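Local atomic coordinates of aldehyde dehydrogenase (Staphylococcus aureus, PDB entry 6K10), a protein that catalyses the NAD-dependent oxidation of 4,4'-diaponeurosporen-4-al to 4,4'-diaponeurosporenoic acid in the biosynthesis of the carotenoid staphyloxanthin. Residues Ile11-Tyr16 against Thr182-Phe188; Phe21-Thr27 against Ala138-Ala142; Thr74-Ile78 against Phe129-Ile133; Tyr112-Ile118 against Phe188-Thr194. The protein carries 1 engineered substitution. The contacts are given in a common frame with arbitrary orientation. Numbering follows the deposited sequence.

Overall arrangement
Contacts 1, 2 and 4 are gathered round one mixed sheet; contact 3 adjoins the face bearing Ile117 and Phe192, on which Pro131 packs. Contact 4, a buried pairing of parallel strands, is the most extensive and is built chiefly on backbone hydrogen bonds. Contacts 1 and 2, both centred about 24 Å from the centre of the chain, share helix 10-23, which packs on Thr114, Thr141 and Ile143 of the sheet. Contact 1, partly buried, is mainly apolar and aromatic, with no hydrogen bond across it; contact 2 is buried and adds a side-chain-to-carbonyl bond. Contact 3, about 13 Å from that centre, joins parallel helices by one side-chain hydrogen bond among aliphatic groups.

Contact 1 (Ile11-Tyr16 against Thr182-Phe188)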
# COMPACT_ATOMS: atom_id res chain seq x y z
N ILE A 11 2.95 -28.45 -3.64
CA ILE A 11 2.95 -26.99 -3.53
C ILE A 11 2.27 -26.56 -2.25
O ILE A 11 2.79 -25.74 -1.48
CB ILE A 11 2.27 -26.36 -4.76
CG1 ILE A 11 2.89 -26.86 -6.07
CG2 ILE A 11 2.37 -24.84 -4.68
CD1 ILE A 11 4.39 -27.03 -6.05
N GLU A 12 1.08 -27.11 -1.99
CA GLU A 12 0.34 -26.74 -0.79
C GLU A 12 1.04 -27.25 0.47
O GLU A 12 1.03 -26.57 1.50
CB GLU A 12 -1.09 -27.28 -0.88
CG GLU A 12 -1.78 -26.87 -2.17
CD GLU A 12 -3.29 -26.94 -2.10
OE1 GLU A 12 -3.82 -27.60 -1.17
OE2 GLU A 12 -3.96 -26.34 -2.97
N GLN A 13 1.66 -28.43 0.40
CA GLN A 13 2.47 -28.90 1.51
C GLN A 13 3.65 -27.96 1.77
O GLN A 13 3.95 -27.63 2.92
CB GLN A 13 2.97 -30.32 1.25
CG GLN A 13 3.31 -31.11 2.50
N LYS A 14 4.31 -27.51 0.70
CA LYS A 14 5.41 -26.56 0.86
C LYS A 14 4.92 -25.24 1.46
O LYS A 14 5.62 -24.63 2.27
CB LYS A 14 6.09 -26.32 -0.49
CG LYS A 14 6.97 -27.47 -0.94
CD LYS A 14 7.38 -27.33 -2.39
N PHE A 15 3.73 -24.80 1.07
CA PHE A 15 3.17 -23.58 1.63
C PHE A 15 2.96 -23.71 3.13
O PHE A 15 3.36 -22.84 3.91
CB PHE A 15 1.85 -23.23 0.93
CG PHE A 15 1.10 -22.10 1.58
CD1 PHE A 15 1.59 -20.80 1.53
CD2 PHE A 15 -0.10 -22.33 2.24
CE1 PHE A 15 0.90 -19.76 2.13
CE2 PHE A 15 -0.79 -21.30 2.83
CZ PHE A 15 -0.29 -20.01 2.78
N TYR A 16 2.33 -24.81 3.56
CA TYR A 16 2.00 -24.95 4.97
C TYR A 16 3.23 -25.25 5.82
O TYR A 16 3.27 -24.88 7.00
CB TYR A 16 0.92 -26.01 5.15
CG TYR A 16 -0.43 -25.49 4.71
CD1 TYR A 16 -1.02 -24.43 5.37
CD2 TYR A 16 -1.09 -26.03 3.61
CE1 TYR A 16 -2.24 -23.93 4.98
CE2 TYR A 16 -2.32 -25.54 3.21
CZ TYR A 16 -2.89 -24.49 3.90
OH TYR A 16 -4.10 -23.98 3.50
N THR A 182 -1.91 -22.39 -8.74
CA THR A 182 -1.98 -23.06 -7.45
C THR A 182 -1.52 -22.14 -6.32
O THR A 182 -2.09 -22.15 -5.23
CB THR A 182 -1.13 -24.33 -7.48
OG1 THR A 182 -1.59 -25.19 -8.53
CG2 THR A 182 -1.23 -25.07 -6.15
N LEU A 183 -0.49 -21.34 -6.58
CA LEU A 183 0.09 -20.51 -5.53
C LEU A 183 -0.80 -19.33 -5.17
O LEU A 183 -0.96 -19.01 -3.98
CB LEU A 183 1.48 -20.03 -5.95
CG LEU A 183 2.57 -21.11 -5.93
CD1 LEU A 183 3.75 -20.70 -6.80
CD2 LEU A 183 3.02 -21.34 -4.50
N ILE A 184 -1.39 -18.67 -6.17
CA ILE A 184 -2.14 -17.45 -5.90
C ILE A 184 -3.48 -17.70 -5.22
O ILE A 184 -4.09 -16.75 -4.71
CB ILE A 184 -2.37 -16.64 -7.20
CG1 ILE A 184 -3.10 -17.48 -8.24
CG2 ILE A 184 -1.04 -16.13 -7.74
CD1 ILE A 184 -3.35 -16.74 -9.54
N HIS A 185 -3.96 -18.94 -5.21
CA HIS A 185 -5.18 -19.29 -4.50
C HIS A 185 -4.93 -19.71 -3.06
O HIS A 185 -5.89 -19.98 -2.33
CB HIS A 185 -5.93 -20.39 -5.24
CG HIS A 185 -6.55 -19.94 -6.52
ND1 HIS A 185 -7.44 -18.89 -6.59
CD2 HIS A 185 -6.41 -20.39 -7.79
CE1 HIS A 185 -7.82 -18.72 -7.84
NE2 HIS A 185 -7.21 -19.62 -8.59
N LEU A 186 -3.66 -19.79 -2.64
CA LEU A 186 -3.31 -20.09 -1.26
C LEU A 186 -3.28 -18.81 -0.43
O LEU A 186 -2.91 -17.75 -0.93
CB LEU A 186 -1.95 -20.78 -1.20
CG LEU A 186 -1.89 -22.16 -1.85
CD1 LEU A 186 -0.48 -22.72 -1.83
CD2 LEU A 186 -2.86 -23.11 -1.15
N PRO A 187 -3.67 -18.89 0.87
CA PRO A 187 -3.76 -17.67 1.70
C PRO A 187 -2.40 -17.17 2.17
O PRO A 187 -2.10 -17.12 3.37
CB PRO A 187 -4.66 -18.14 2.85
CG PRO A 187 -4.30 -19.57 3.02
CD PRO A 187 -4.05 -20.10 1.62
N PHE A 188 -1.56 -16.79 1.21
CA PHE A 188 -0.32 -16.11 1.53
C PHE A 188 -0.62 -14.83 2.31
O PHE A 188 -1.70 -14.25 2.22
CB PHE A 188 0.46 -15.76 0.26
CG PHE A 188 1.23 -16.90 -0.33
CD1 PHE A 188 2.52 -17.17 0.10
CD2 PHE A 188 0.68 -17.70 -1.31
CE1 PHE A 188 3.25 -18.22 -0.44
CE2 PHE A 188 1.40 -18.75 -1.86
CZ PHE A 188 2.68 -19.01 -1.42
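No hydrogen bond crosses this interface; Phe15 does most of the packing, against Leu186, Pro187 and Phe188. The edge of the Phe15 ring points at the face of the Phe188 ring in an edge-to-face arrangement, with centroids 4.6 Å apart and planes at 59°. The contact lays the N-terminal helix 10-23 against the end of helix 177-184 and the turn that leads into strand 190-194, part of the mixed sheet of this aldehyde dehydrogenase fold. Phenylalanine suits position 15 because its ring has a face for Leu186 and edges for Pro187 O and for Phe188. Leu186 CB sits over one face of the Phe15 ring, 4.1 Å from its centroid and 7° off the normal, a CH-pi contact, while Pro187 O lies at the ring edge, 3.5 Å from Phe15 CZ. Pro187 is the centre of an inverse gamma turn, closed by Phe188 N to Leu186 O at 2.7 Å, and this tight bend brings Leu186, Pro187 and Phe188 together around one aromatic ring. One helical turn earlier, Ile11 reaches the helix end with its branched side chain, meeting Thr182 and Leu183. Phe15, Leu183 and Phe188 also pack on Ile143 of strand 141-145, so the apolar cluster continues into the sheet. Toward solvent, Glu12 OE2 lies 3.9 Å from Leu186 CD2. The closest approach of Ile11 to Leu183 is CG2 to CD2, at 3.6 Å.

Contact 2 (Phe21-Thr27 against Ala138-Ala142)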
# COMPACT_ATOMS: atom_id res chain seq x y z
N PHE A 21 7.09 -22.88 9.77
CA PHE A 21 8.38 -22.33 10.17
C PHE A 21 8.25 -20.89 10.63
O PHE A 21 8.91 -20.48 11.60
CB PHE A 21 9.40 -22.42 9.03
CG PHE A 21 10.77 -21.93 9.43
CD1 PHE A 21 11.54 -22.64 10.33
CD2 PHE A 21 11.27 -20.75 8.91
CE1 PHE A 21 12.79 -22.19 10.70
CE2 PHE A 21 12.52 -20.29 9.28
CZ PHE A 21 13.28 -21.01 10.18
N PHE A 22 7.42 -20.09 9.96
CA PHE A 22 7.19 -18.73 10.43
C PHE A 22 6.61 -18.73 11.84
O PHE A 22 6.96 -17.88 12.67
CB PHE A 22 6.26 -17.96 9.49
CG PHE A 22 5.99 -16.55 9.96
CD1 PHE A 22 6.94 -15.56 9.77
CD2 PHE A 22 4.82 -16.24 10.63
CE1 PHE A 22 6.71 -14.27 10.21
CE2 PHE A 22 4.59 -14.95 11.07
CZ PHE A 22 5.53 -13.96 10.87
N ASN A 23 5.72 -19.68 12.13
CA ASN A 23 5.08 -19.74 13.43
C ASN A 23 6.05 -20.06 14.56
O ASN A 23 5.69 -19.89 15.73
CB ASN A 23 3.95 -20.78 13.41
CG ASN A 23 2.75 -20.30 12.61
OD1 ASN A 23 2.56 -19.10 12.41
ND2 ASN A 23 1.93 -21.24 12.16
N THR A 24 7.27 -20.51 14.25
CA THR A 24 8.27 -20.74 15.29
C THR A 24 8.89 -19.45 15.82
O THR A 24 9.62 -19.50 16.81
CB THR A 24 9.39 -21.65 14.77
OG1 THR A 24 10.17 -20.95 13.79
CG2 THR A 24 8.82 -22.91 14.15
N GLN A 25 8.61 -18.31 15.18
CA GLN A 25 9.08 -16.97 15.53
C GLN A 25 10.56 -16.75 15.21
O GLN A 25 11.09 -15.67 15.53
CB GLN A 25 8.85 -16.62 17.01
CG GLN A 25 7.45 -16.92 17.52
CD GLN A 25 6.40 -16.05 16.87
OE1 GLN A 25 6.44 -14.82 16.97
NE2 GLN A 25 5.44 -16.68 16.18
N GLN A 26 11.23 -17.71 14.59
CA GLN A 26 12.67 -17.60 14.39
C GLN A 26 13.03 -16.51 13.38
O GLN A 26 14.08 -15.86 13.52
CB GLN A 26 13.24 -18.95 13.95
CG GLN A 26 14.64 -18.90 13.35
CD GLN A 26 15.74 -18.63 14.37
OE1 GLN A 26 15.77 -17.57 15.01
NE2 GLN A 26 16.65 -19.58 14.52
N THR A 27 12.19 -16.27 12.38
CA THR A 27 12.50 -15.26 11.38
C THR A 27 12.34 -13.83 11.90
O THR A 27 12.83 -12.90 11.25
CB THR A 27 11.63 -15.44 10.13
OG1 THR A 27 10.27 -15.09 10.43
CG2 THR A 27 11.68 -16.88 9.65
N ALA A 138 12.57 -8.01 6.16
CA ALA A 138 11.37 -7.72 6.93
C ALA A 138 10.95 -8.86 7.85
O ALA A 138 10.04 -8.68 8.66
CB ALA A 138 10.21 -7.37 5.99
N GLY A 139 11.59 -10.03 7.74
CA GLY A 139 11.33 -11.12 8.66
C GLY A 139 10.32 -12.14 8.20
O GLY A 139 9.70 -12.80 9.05
N ASN A 140 10.14 -12.31 6.90
CA ASN A 140 9.15 -13.23 6.36
C ASN A 140 9.81 -14.55 5.96
O ASN A 140 11.03 -14.66 5.84
CB ASN A 140 8.44 -12.61 5.16
CG ASN A 140 7.75 -11.30 5.50
OD1 ASN A 140 6.59 -11.29 5.90
ND2 ASN A 140 8.47 -10.20 5.36
N THR A 141 8.97 -15.56 5.75
CA THR A 141 9.33 -16.70 4.93
C THR A 141 8.80 -16.45 3.52
O THR A 141 7.94 -15.59 3.31
CB THR A 141 8.75 -18.01 5.49
OG1 THR A 141 7.33 -18.01 5.36
CG2 THR A 141 9.12 -18.17 6.96
N ALA A 142 9.32 -17.20 2.55
CA ALA A 142 9.02 -16.86 1.17
C ALA A 142 8.95 -18.10 0.29
O ALA A 142 9.67 -19.08 0.51
CB ALA A 142 10.07 -15.89 0.60
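Apolar packing centres on Thr141, which opens strand 141-145 at the end of a beta-alpha-beta crossover: strand 104-118, helix 126-138 and this strand, parallel to the first and next to it. Thr141 turns its methyl group toward the C-terminal end of helix 10-23, where CG2 meets Phe22 CB at 3.8 Å, Phe21 CD2 at 3.9 Å and Thr27 CG2 at 3.9 Å; it lies near the plane of both phenylalanine rings, at their edges.

Backbone conformation shapes both segments. Helix 126-138 ends in a Schellman motif at Gly139, whose phi is 96°; a beta-carbon there would be jammed against the preceding carbonyl oxygen, so glycine fits the turn. In 21-27, Gln25 is the first residue to leave helical phi/psi, with positive phi, and Asn23 and Gln25 pack against the second subunit.

Polar contacts complete the join. Threonine suits position 141 because, besides its methyl, it offers a hydroxyl that is hydrogen-bonded to Thr114 and Ser18. The turn in 21-27 is held by Thr24 OG1 donating to Phe21 O (2.6 Å), Thr24 N to Phe21 O (3.1 Å) and Gln25 N to Phe22 O (3.0 Å). Gly139 O stands 3.5 Å from Phe22 CE1, at the ring edge, and accepts the single hydrogen bond between the segments, from Thr27 OG1 at 2.7 Å.

Contact 3 (Thr74-Ile78 against Phe129-Ile133); sequences TLKSI and FEPLI
Ile133 loses the most surface here, followed by Ser77 and Thr74. Both segments are helical (Ile78 N to Thr74 O 2.9 Å, Ile133 N to Phe129 O 2.8 Å) and nearly parallel, their axes 9.9 Å apart at closest approach and 5° from alignment; Thr74 lies beside Glu130 (CA-CA 6.3 Å) and Ile78 beside Ile133 (6.4 Å). Ile133 (chi1 m, chi2 t) fits CD1 between three partners, 3.5 Å from Ile78 CG1, 3.6 Å from Ser77 OG and 3.8 Å from Thr74 O. This helix-helix packing of the aldehyde dehydrogenase fold joins helix 63-89 to helix 126-138, kinked at Pro131, whose nitrogen has no hydrogen to give the preceding turn. Ser77 (chi1 t) is small enough for the interface, and its OG donates to Glu130 OE2 at 2.7 Å. Glu130 (chi1 t, chi2 p) also bonds Ser427 through OE1; its side chain is about 9 Å from that of the predicted active-site Glu217. Thr74 (chi1 m) places CG2 3.7 Å from Phe129 CB, while its hydroxyl bonds the backbone carbonyl of Glu70 and the side chain of Gln126.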
# COMPACT_ATOMS: atom_id res chain seq x y z
N THR A 74 22.12 -6.73 -7.22
CA THR A 74 21.56 -7.53 -6.14
C THR A 74 22.54 -7.64 -4.98
O THR A 74 22.17 -7.46 -3.81
CB THR A 74 21.18 -8.92 -6.65
OG1 THR A 74 20.17 -8.78 -7.67
CG2 THR A 74 20.63 -9.79 -5.52
N LEU A 75 23.81 -7.93 -5.28
CA LEU A 75 24.84 -7.98 -4.25
C LEU A 75 24.92 -6.66 -3.49
O LEU A 75 25.01 -6.64 -2.26
CB LEU A 75 26.19 -8.33 -4.86
CG LEU A 75 26.35 -9.76 -5.38
CD1 LEU A 75 27.70 -9.93 -6.04
CD2 LEU A 75 26.17 -10.76 -4.25
N LYS A 76 24.89 -5.55 -4.23
CA LYS A 76 24.91 -4.24 -3.59
C LYS A 76 23.69 -4.04 -2.69
O LYS A 76 23.80 -3.47 -1.60
CB LYS A 76 24.98 -3.14 -4.65
CG LYS A 76 25.29 -1.76 -4.11
N SER A 77 22.52 -4.50 -3.14
CA SER A 77 21.31 -4.33 -2.34
C SER A 77 21.35 -5.18 -1.08
O SER A 77 20.93 -4.72 -0.01
CB SER A 77 20.08 -4.68 -3.18
OG SER A 77 18.89 -4.46 -2.45
N ILE A 78 21.85 -6.42 -1.17
CA ILE A 78 22.01 -7.25 0.01
C ILE A 78 22.91 -6.57 1.02
O ILE A 78 22.60 -6.50 2.22
CB ILE A 78 22.56 -8.64 -0.37
CG1 ILE A 78 21.59 -9.40 -1.26
CG2 ILE A 78 22.88 -9.45 0.89
CD1 ILE A 78 22.20 -10.61 -1.93
N PHE A 129 15.30 -11.61 -6.72
CA PHE A 129 16.08 -11.41 -5.50
C PHE A 129 15.95 -10.03 -4.88
O PHE A 129 16.08 -9.91 -3.66
CB PHE A 129 17.55 -11.76 -5.78
CG PHE A 129 17.80 -13.24 -5.89
CD1 PHE A 129 18.00 -13.99 -4.75
CD2 PHE A 129 17.81 -13.88 -7.12
CE1 PHE A 129 18.21 -15.35 -4.82
CE2 PHE A 129 18.02 -15.25 -7.19
CZ PHE A 129 18.23 -15.98 -6.04
N GLU A 130 15.67 -8.98 -5.67
CA GLU A 130 15.40 -7.69 -5.03
C GLU A 130 14.13 -7.74 -4.17
O GLU A 130 14.18 -7.26 -3.02
CB GLU A 130 15.36 -6.57 -6.07
CG GLU A 130 15.03 -5.22 -5.45
CD GLU A 130 15.92 -4.87 -4.27
OE1 GLU A 130 15.41 -4.32 -3.27
OE2 GLU A 130 17.14 -5.15 -4.33
N PRO A 131 13.00 -8.30 -4.63
CA PRO A 131 11.91 -8.52 -3.66
C PRO A 131 12.30 -9.42 -2.51
O PRO A 131 11.94 -9.14 -1.36
CB PRO A 131 10.80 -9.15 -4.52
CG PRO A 131 11.14 -8.85 -5.91
CD PRO A 131 12.63 -8.73 -5.98
N LEU A 132 13.06 -10.49 -2.78
CA LEU A 132 13.42 -11.43 -1.73
C LEU A 132 14.21 -10.76 -0.61
O LEU A 132 13.99 -11.04 0.57
CB LEU A 132 14.23 -12.59 -2.31
CG LEU A 132 14.57 -13.70 -1.31
CD1 LEU A 132 13.31 -14.42 -0.86
CD2 LEU A 132 15.59 -14.67 -1.88
N ILE A 133 15.15 -9.88 -0.98
CA ILE A 133 15.91 -9.14 0.02
C ILE A 133 14.97 -8.42 0.98
O ILE A 133 15.12 -8.48 2.20
CB ILE A 133 16.88 -8.15 -0.65
CG1 ILE A 133 17.94 -8.89 -1.46
CG2 ILE A 133 17.54 -7.27 0.39
CD1 ILE A 133 18.63 -8.02 -2.48

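Contact 4 (Tyr112-Ile118 against Phe188-Thr194); sequences YGTVLII and FDYVFFT
At the apolar centre, Leu116 (chi1 t, chi2 p) lays CB over the face of the Phe188 ring (chi1 m), 3.6 Å from its centroid and 6° off the normal, a CH-pi contact. Leu116, Val191, Ile118 and Phe193 share one sheet face, with Ile118 CG2 3.7 Å from Phe193 CD1; helix 197-209 packs there. Val115, Ile117 and Phe192 face helix 126-138 on the other, beside Tyr190 (chi1 t), whose CB is 3.7 Å from Val115 CG1. Tyr112 CE2 lies 3.5 Å from Tyr190 CD2, the rings oblique (centroids 5.0 Å, planes 41°).

Strands 114-118 and 190-194 run parallel, axes 4.7 Å apart and 12° from alignment, in the Rossmann-like mixed sheet. Leu116 pairs with Val191, Ile117 with Phe192 and Ile118 with Phe193 (CA-CA 4.7 to 4.8 Å). The ladder runs Leu116 N to Tyr190 O (2.9 Å), Phe192 N to Leu116 O (2.7 Å), Ile118 N to Phe192 O (2.8 Å) and Thr194 N to Ile118 O (3.2 Å). A water joins Ile118 O (2.8 Å) to Thr194 OG1 (2.9 Å).

At the opposite end, Asp189 (chi1 m) N donates to Thr114 O and Thr114 N to Asp189 OD2, both 2.8 Å. At Gly113 (phi 136°) a beta-carbon would jam against the preceding carbonyl and clash with Asp189 OD2. Bonds along the whole pairing thus fix its register, setting Thr194 about 4 Å, side chain to side chain, from predicted active-site Glu217.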
# COMPACT_ATOMS: atom_id res chain seq x y z
N TYR A 112 4.73 -9.77 7.61
CA TYR A 112 3.40 -10.29 7.30
C TYR A 112 3.30 -11.78 7.61
O TYR A 112 2.26 -12.25 8.07
CB TYR A 112 3.07 -10.04 5.83
CG TYR A 112 2.66 -8.63 5.51
CD1 TYR A 112 1.39 -8.17 5.84
CD2 TYR A 112 3.53 -7.75 4.88
CE1 TYR A 112 1.00 -6.88 5.54
CE2 TYR A 112 3.15 -6.46 4.59
CZ TYR A 112 1.89 -6.03 4.92
OH TYR A 112 1.50 -4.74 4.63
N GLY A 113 4.37 -12.53 7.35
CA GLY A 113 4.36 -13.96 7.55
C GLY A 113 5.01 -14.71 6.40
O GLY A 113 6.23 -14.67 6.24
N THR A 114 4.20 -15.39 5.60
CA THR A 114 4.66 -16.18 4.47
C THR A 114 4.21 -15.48 3.19
O THR A 114 3.00 -15.27 2.99
CB THR A 114 4.12 -17.60 4.54
OG1 THR A 114 4.60 -18.24 5.73
CG2 THR A 114 4.55 -18.41 3.32
N VAL A 115 5.16 -15.13 2.33
CA VAL A 115 4.88 -14.28 1.17
C VAL A 115 5.21 -15.03 -0.11
O VAL A 115 5.97 -16.01 -0.13
CB VAL A 115 5.66 -12.95 1.23
CG1 VAL A 115 5.43 -12.26 2.57
CG2 VAL A 115 7.14 -13.18 0.99
N LEU A 116 4.61 -14.56 -1.20
CA LEU A 116 4.79 -15.12 -2.53
C LEU A 116 5.44 -14.09 -3.44
O LEU A 116 5.02 -12.93 -3.46
CB LEU A 116 3.44 -15.56 -3.12
CG LEU A 116 3.44 -16.07 -4.56
CD1 LEU A 116 4.37 -17.26 -4.73
CD2 LEU A 116 2.03 -16.41 -5.02
N ILE A 117 6.46 -14.51 -4.18
CA ILE A 117 7.17 -13.65 -5.12
C ILE A 117 7.12 -14.31 -6.49
O ILE A 117 7.60 -15.43 -6.67
CB ILE A 117 8.62 -13.41 -4.68
CG1 ILE A 117 8.65 -12.64 -3.36
CG2 ILE A 117 9.38 -12.65 -5.76
CD1 ILE A 117 10.03 -12.52 -2.76
N ILE A 118 6.53 -13.60 -7.46
CA ILE A 118 6.42 -14.07 -8.84
C ILE A 118 7.29 -13.19 -9.71
O ILE A 118 7.17 -11.96 -9.68
CB ILE A 118 4.96 -14.04 -9.33
CG1 ILE A 118 4.06 -14.90 -8.43
CG2 ILE A 118 4.87 -14.50 -10.78
CD1 ILE A 118 2.58 -14.63 -8.62
N PHE A 188 -1.56 -16.79 1.21
CA PHE A 188 -0.32 -16.11 1.53
C PHE A 188 -0.62 -14.83 2.31
O PHE A 188 -1.70 -14.25 2.22
CB PHE A 188 0.46 -15.76 0.26
CG PHE A 188 1.23 -16.90 -0.33
CD1 PHE A 188 2.52 -17.17 0.10
CD2 PHE A 188 0.68 -17.70 -1.31
CE1 PHE A 188 3.25 -18.22 -0.44
CE2 PHE A 188 1.40 -18.75 -1.86
CZ PHE A 188 2.68 -19.01 -1.42
N ASP A 189 0.36 -14.38 3.09
CA ASP A 189 0.22 -13.13 3.82
C ASP A 189 0.59 -11.91 2.98
O ASP A 189 0.25 -10.79 3.36
CB ASP A 189 1.06 -13.16 5.10
CG ASP A 189 0.69 -14.32 6.01
OD1 ASP A 189 -0.44 -14.31 6.55
OD2 ASP A 189 1.51 -15.25 6.18
N TYR A 190 1.26 -12.11 1.84
CA TYR A 190 1.54 -11.05 0.90
C TYR A 190 1.90 -11.67 -0.44
O TYR A 190 2.48 -12.76 -0.49
CB TYR A 190 2.68 -10.14 1.39
CG TYR A 190 2.65 -8.76 0.79
CD1 TYR A 190 3.22 -8.50 -0.45
CD2 TYR A 190 2.04 -7.71 1.46
CE1 TYR A 190 3.18 -7.23 -1.00
CE2 TYR A 190 2.00 -6.44 0.92
CZ TYR A 190 2.57 -6.20 -0.31
OH TYR A 190 2.53 -4.94 -0.84
N VAL A 191 1.53 -10.99 -1.53
CA VAL A 191 1.86 -11.44 -2.88
C VAL A 191 2.58 -10.30 -3.60
O VAL A 191 2.06 -9.19 -3.67
CB VAL A 191 0.61 -11.88 -3.66
CG1 VAL A 191 0.97 -12.17 -5.10
CG2 VAL A 191 -0.01 -13.10 -3.01
N PHE A 192 3.76 -10.59 -4.13
CA PHE A 192 4.55 -9.64 -4.91
C PHE A 192 4.67 -10.18 -6.33
O PHE A 192 5.17 -11.29 -6.53
CB PHE A 192 5.94 -9.43 -4.28
CG PHE A 192 6.74 -8.32 -4.92
CD1 PHE A 192 7.30 -8.48 -6.18
CD2 PHE A 192 6.93 -7.12 -4.26
CE1 PHE A 192 8.03 -7.47 -6.77
CE2 PHE A 192 7.67 -6.10 -4.85
CZ PHE A 192 8.21 -6.28 -6.10
N PHE A 193 4.21 -9.39 -7.31
CA PHE A 193 4.14 -9.83 -8.69
C PHE A 193 4.73 -8.79 -9.63
O PHE A 193 4.39 -7.61 -9.55
CB PHE A 193 2.69 -10.13 -9.10
CG PHE A 193 2.51 -10.29 -10.58
CD1 PHE A 193 2.72 -11.52 -11.18
CD2 PHE A 193 2.14 -9.22 -11.38
CE1 PHE A 193 2.56 -11.68 -12.54
CE2 PHE A 193 1.99 -9.37 -12.74
CZ PHE A 193 2.19 -10.60 -13.32
N THR A 194 5.62 -9.24 -10.52
CA THR A 194 6.09 -8.45 -11.65
C THR A 194 5.79 -9.24 -12.92
O THR A 194 6.16 -10.42 -13.02
CB THR A 194 7.60 -8.16 -11.56
OG1 THR A 194 7.88 -7.47 -10.34
CG2 THR A 194 8.06 -7.30 -12.73
O HOH W 1 8.97 -9.88 -9.08